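Long-range contact in thioesterase domain-containing protein (Pyrococcus horikoshii, PDB 1IXL), which has no established function but, as a hot-dog-fold protein of the thioesterase superfamily, possibly hydrolyses acyl-CoA thioesters: residues P20-L32 against G53-E65. Residues are numbered along the deposited sequence; the frame is centred on the assembly and turned at random.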
loop_
_atom_site.group_PDB
_atom_site.type_symbol
_atom_site.label_atom_id
_atom_site.label_comp_id
_atom_site.label_asym_id
_atom_site.label_seq_id
_atom_site.Cartn_x
_atom_site.Cartn_y
_atom_site.Cartn_z
ATOM N N PRO A 20 7.440 -3.644 -4.665
ATOM C CA PRO A 20 8.093 -2.681 -3.772
ATOM C C PRO A 20 9.352 -2.168 -4.474
ATOM O O PRO A 20 10.075 -2.955 -5.083
ATOM C CB PRO A 20 8.415 -3.522 -2.526
ATOM C CG PRO A 20 7.435 -4.700 -2.614
ATOM C CD PRO A 20 7.420 -4.997 -4.087
ATOM N N ILE A 21 9.592 -0.861 -4.425
ATOM C CA ILE A 21 10.777 -0.303 -5.064
ATOM C C ILE A 21 11.660 0.341 -4.015
ATOM O O ILE A 21 12.784 0.745 -4.295
ATOM C CB ILE A 21 10.414 0.743 -6.174
ATOM C CG1 ILE A 21 9.539 1.863 -5.606
ATOM C CG2 ILE A 21 9.691 0.054 -7.305
ATOM C CD1 ILE A 21 9.187 2.961 -6.632
ATOM N N LEU A 22 11.153 0.436 -2.791
ATOM C CA LEU A 22 11.947 1.017 -1.720
ATOM C C LEU A 22 11.406 0.636 -0.354
ATOM O O LEU A 22 10.211 0.785 -0.087
ATOM C CB LEU A 22 11.985 2.549 -1.845
ATOM C CG LEU A 22 13.011 3.302 -0.975
ATOM C CD1 LEU A 22 13.146 4.732 -1.499
ATOM C CD2 LEU A 22 12.579 3.329 0.485
ATOM N N ILE A 23 12.282 0.117 0.499
ATOM C CA ILE A 23 11.876 -0.222 1.854
ATOM C C ILE A 23 13.005 0.180 2.792
ATOM O O ILE A 23 14.138 -0.274 2.637
ATOM C CB ILE A 23 11.634 -1.738 2.067
ATOM C CG1 ILE A 23 10.646 -2.301 1.036
ATOM C CG2 ILE A 23 11.085 -1.965 3.500
ATOM C CD1 ILE A 23 10.433 -3.836 1.146
ATOM N N LYS A 24 12.700 1.041 3.750
ATOM C CA LYS A 24 13.686 1.447 4.726
ATOM C C LYS A 24 12.927 1.582 6.038
ATOM O O LYS A 24 11.702 1.394 6.072
ATOM C CB LYS A 24 14.320 2.783 4.340
ATOM C CG LYS A 24 13.386 3.967 4.339
ATOM C CD LYS A 24 14.152 5.222 3.980
ATOM C CE LYS A 24 13.301 6.463 4.112
ATOM N NZ LYS A 24 14.085 7.694 3.756
ATOM N N GLU A 25 13.645 1.921 7.105
ATOM C CA GLU A 25 13.035 2.091 8.421
ATOM C C GLU A 25 11.869 3.086 8.402
ATOM O O GLU A 25 12.040 4.259 8.051
ATOM C CB GLU A 25 14.080 2.591 9.413
ATOM C CG GLU A 25 13.523 2.977 10.786
ATOM C CD GLU A 25 13.021 1.786 11.577
ATOM O OE1 GLU A 25 13.273 0.637 11.154
ATOM O OE2 GLU A 25 12.381 2.009 12.629
ATOM N N GLY A 26 10.688 2.588 8.757
ATOM C CA GLY A 26 9.494 3.415 8.827
ATOM C C GLY A 26 8.929 3.988 7.540
ATOM O O GLY A 26 8.036 4.843 7.597
ATOM N N TYR A 27 9.396 3.503 6.392
ATOM C CA TYR A 27 8.933 4.048 5.114
ATOM C C TYR A 27 9.066 3.053 3.958
ATOM O O TYR A 27 10.018 2.271 3.888
ATOM C CB TYR A 27 9.740 5.316 4.821
ATOM C CG TYR A 27 9.383 6.047 3.542
ATOM C CD1 TYR A 27 8.347 6.976 3.518
ATOM C CD2 TYR A 27 10.066 5.786 2.351
ATOM C CE1 TYR A 27 7.991 7.628 2.347
ATOM C CE2 TYR A 27 9.711 6.439 1.165
ATOM C CZ TYR A 27 8.673 7.356 1.178
ATOM O OH TYR A 27 8.313 8.022 0.028
ATOM N N ALA A 28 8.096 3.067 3.049
ATOM C CA ALA A 28 8.157 2.163 1.901
ATOM C C ALA A 28 7.445 2.747 0.691
ATOM O O ALA A 28 6.550 3.578 0.826
ATOM C CB ALA A 28 7.554 0.822 2.250
ATOM N N GLU A 29 7.880 2.313 -0.488
ATOM C CA GLU A 29 7.296 2.752 -1.741
ATOM C C GLU A 29 7.068 1.518 -2.594
ATOM O O GLU A 29 7.944 0.650 -2.713
ATOM C CB GLU A 29 8.214 3.748 -2.463
ATOM C CG GLU A 29 8.368 5.081 -1.731
ATOM C CD GLU A 29 9.180 6.092 -2.523
ATOM O OE1 GLU A 29 9.605 5.759 -3.657
ATOM O OE2 GLU A 29 9.384 7.220 -2.013
ATOM N N VAL A 30 5.875 1.441 -3.177
ATOM C CA VAL A 30 5.489 0.309 -4.009
ATOM C C VAL A 30 4.805 0.861 -5.266
ATOM O O VAL A 30 4.002 1.783 -5.183
ATOM C CB VAL A 30 4.486 -0.608 -3.264
ATOM C CG1 VAL A 30 4.231 -1.861 -4.081
ATOM C CG2 VAL A 30 5.019 -0.958 -1.862
ATOM N N GLU A 31 5.126 0.301 -6.423
ATOM C CA GLU A 31 4.538 0.788 -7.663
ATOM C C GLU A 31 3.643 -0.267 -8.293
ATOM O O GLU A 31 3.841 -1.474 -8.102
ATOM C CB GLU A 31 5.636 1.194 -8.651
ATOM C CG GLU A 31 6.649 0.105 -8.931
ATOM C CD GLU A 31 7.587 0.454 -10.091
ATOM O OE1 GLU A 31 8.021 1.624 -10.171
ATOM O OE2 GLU A 31 7.890 -0.444 -10.908
ATOM N N LEU A 32 2.648 0.197 -9.040
ATOM C CA LEU A 32 1.729 -0.714 -9.696
ATOM C C LEU A 32 1.326 -0.175 -11.061
ATOM O O LEU A 32 0.922 0.988 -11.189
ATOM C CB LEU A 32 0.463 -0.902 -8.850
ATOM C CG LEU A 32 -0.716 -1.703 -9.433
ATOM C CD1 LEU A 32 -0.329 -3.160 -9.613
ATOM C CD2 LEU A 32 -1.911 -1.619 -8.473
ATOM N N GLY A 53 -5.628 -1.651 -2.468
ATOM C CA GLY A 53 -4.769 -2.790 -2.206
ATOM C C GLY A 53 -3.322 -2.356 -2.282
ATOM O O GLY A 53 -2.504 -2.739 -1.452
ATOM N N LEU A 54 -2.991 -1.569 -3.303
ATOM C CA LEU A 54 -1.616 -1.077 -3.417
ATOM C C LEU A 54 -1.242 -0.249 -2.186
ATOM O O LEU A 54 -0.165 -0.440 -1.596
ATOM C CB LEU A 54 -1.443 -0.229 -4.689
ATOM C CG LEU A 54 -0.226 0.713 -4.748
ATOM C CD1 LEU A 54 1.070 -0.087 -4.758
ATOM C CD2 LEU A 54 -0.307 1.572 -6.006
ATOM N N ALA A 55 -2.104 0.676 -1.787
ATOM C CA ALA A 55 -1.784 1.492 -0.606
ATOM C C ALA A 55 -1.635 0.643 0.671
ATOM O O ALA A 55 -0.746 0.880 1.493
ATOM C CB ALA A 55 -2.854 2.569 -0.396
ATOM N N ASP A 56 -2.524 -0.335 0.826
ATOM C CA ASP A 56 -2.536 -1.263 1.980
ATOM C C ASP A 56 -1.171 -1.982 2.060
ATOM O O ASP A 56 -0.540 -2.051 3.118
ATOM C CB ASP A 56 -3.687 -2.276 1.758
ATOM C CG ASP A 56 -3.786 -3.360 2.844
ATOM O OD1 ASP A 56 -2.866 -3.494 3.688
ATOM O OD2 ASP A 56 -4.811 -4.098 2.823
ATOM N N TYR A 57 -0.723 -2.515 0.929
ATOM C CA TYR A 57 0.549 -3.221 0.860
ATOM C C TYR A 57 1.719 -2.300 1.217
ATOM O O TYR A 57 2.628 -2.718 1.929
ATOM C CB TYR A 57 0.712 -3.846 -0.553
ATOM C CG TYR A 57 1.992 -4.649 -0.844
ATOM C CD1 TYR A 57 2.582 -5.475 0.128
ATOM C CD2 TYR A 57 2.531 -4.676 -2.138
ATOM C CE1 TYR A 57 3.656 -6.305 -0.187
ATOM C CE2 TYR A 57 3.599 -5.508 -2.472
ATOM C CZ TYR A 57 4.156 -6.329 -1.490
ATOM O OH TYR A 57 5.156 -7.215 -1.825
ATOM N N ALA A 58 1.705 -1.050 0.744
ATOM C CA ALA A 58 2.788 -0.133 1.066
ATOM C C ALA A 58 2.858 0.093 2.584
ATOM O O ALA A 58 3.949 0.157 3.189
ATOM C CB ALA A 58 2.586 1.219 0.327
ATOM N N ALA A 59 1.687 0.212 3.190
ATOM C CA ALA A 59 1.565 0.421 4.626
ATOM C C ALA A 59 2.167 -0.766 5.395
ATOM O O ALA A 59 2.902 -0.572 6.368
ATOM C CB ALA A 59 0.078 0.611 4.997
HETATM N N MSE A 60 1.878 -1.986 4.945
HETATM C CA MSE A 60 2.425 -3.171 5.585
HETATM C C MSE A 60 3.956 -3.138 5.491
HETATM O O MSE A 60 4.648 -3.588 6.409
HETATM C CB MSE A 60 1.907 -4.455 4.915
HETATM C CG MSE A 60 0.381 -4.676 4.962
HETATM SE SE MSE A 60 -0.314 -4.903 6.625
HETATM C CE MSE A 60 -0.417 -3.366 7.110
ATOM N N LEU A 61 4.498 -2.620 4.387
ATOM C CA LEU A 61 5.963 -2.569 4.249
ATOM C C LEU A 61 6.595 -1.408 4.985
ATOM O O LEU A 61 7.790 -1.442 5.279
ATOM C CB LEU A 61 6.400 -2.569 2.771
ATOM C CG LEU A 61 5.974 -3.848 2.034
ATOM C CD1 LEU A 61 6.566 -3.900 0.623
ATOM C CD2 LEU A 61 6.418 -5.055 2.822
ATOM N N ALA A 62 5.817 -0.375 5.288
ATOM C CA ALA A 62 6.366 0.731 6.050
ATOM C C ALA A 62 6.613 0.207 7.477
ATOM O O ALA A 62 7.496 0.700 8.179
ATOM C CB ALA A 62 5.410 1.915 6.059
ATOM N N VAL A 63 5.843 -0.794 7.907
ATOM C CA VAL A 63 6.052 -1.367 9.249
ATOM C C VAL A 63 7.052 -2.502 9.098
ATOM O O VAL A 63 7.976 -2.639 9.892
ATOM C CB VAL A 63 4.740 -1.888 9.853
ATOM C CG1 VAL A 63 5.012 -2.545 11.223
ATOM C CG2 VAL A 63 3.750 -0.714 9.998
ATOM N N ASN A 64 6.837 -3.328 8.081
ATOM C CA ASN A 64 7.738 -4.418 7.733
ATOM C C ASN A 64 8.120 -5.346 8.877
ATOM O O ASN A 64 9.295 -5.624 9.106
ATOM C CB ASN A 64 9.003 -3.833 7.089
ATOM C CG ASN A 64 9.845 -4.885 6.385
ATOM O OD1 ASN A 64 9.316 -5.839 5.815
ATOM N ND2 ASN A 64 11.172 -4.709 6.412
ATOM N N GLU A 65 7.107 -5.834 9.575
ATOM C CA GLU A 65 7.284 -6.756 10.682
ATOM C C GLU A 65 6.536 -7.991 10.192
ATOM O O GLU A 65 5.439 -7.867 9.665
ATOM C CB GLU A 65 6.625 -6.170 11.925
ATOM C CG GLU A 65 7.328 -6.509 13.185
ATOM C CD GLU A 65 8.374 -5.485 13.555
ATOM O OE1 GLU A 65 7.995 -4.442 14.141
ATOM O OE2 GLU A 65 9.567 -5.720 13.255
HETATM O O HOH W 1 10.095 -0.653 6.617
HETATM O O HOH W 2 9.824 0.256 9.724
#
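P20 sets its ring against both Y57 and L61: CG lies 3.4 Å from L61 CD1, a tight fit, while the proline crosses the tyrosine side chain at about a right angle, with CG 3.8 Å from Y57 CZ. The phenol oxygen beyond it is hydrogen-bonded to R14 and Q6, which fixes the far end of the ring. At I21 and L22 both backbone NH groups reach E29 O, a classic beta bulge, after which I23 again faces the helix. Its two branches part there: CD1 meets L61 CD1, whereas CG2, anti to the backbone N, goes to L61 O and the amide of N64, a group held by E5 and R7. The hairpin reverses through a type II turn, K24 to Y27, over the helix C-terminus. One water bridges K24 O and L61 O; another takes the N-H of G26 (N to water O 2.7 Å) and lies within hydrogen-bonding distance of A62 O. G26 CA also makes a CA-H...O contact of 3.4 Å with A62 O. Between G26 and A28, Y27 turns its ring away from the helix, and its CA comes within 4.3 Å of A62 CA. A28 CB then rests 3.6 Å from L61 CB. V30 splits its methyls: CG1, anti to the backbone N (chi1 -173°), touches L54 CD1 and Y57 CD2, while CG2 lies over A58, 3.9 Å from its CB. L32 and L54 lie alongside, pointing opposite ways, with L32 CB 3.8 Å from L54 CD2; L54 continues onto L87 and A89 of strand 86-97. Strand 27-32 runs roughly antiparallel to helix 53-63 (147° between N-to-C axes), turning A28, V30 and L32 toward it. This is the hot-dog fold: a long central helix, the sausage, wrapped by a curved antiparallel sheet whose N-terminal hairpin covers one side of it.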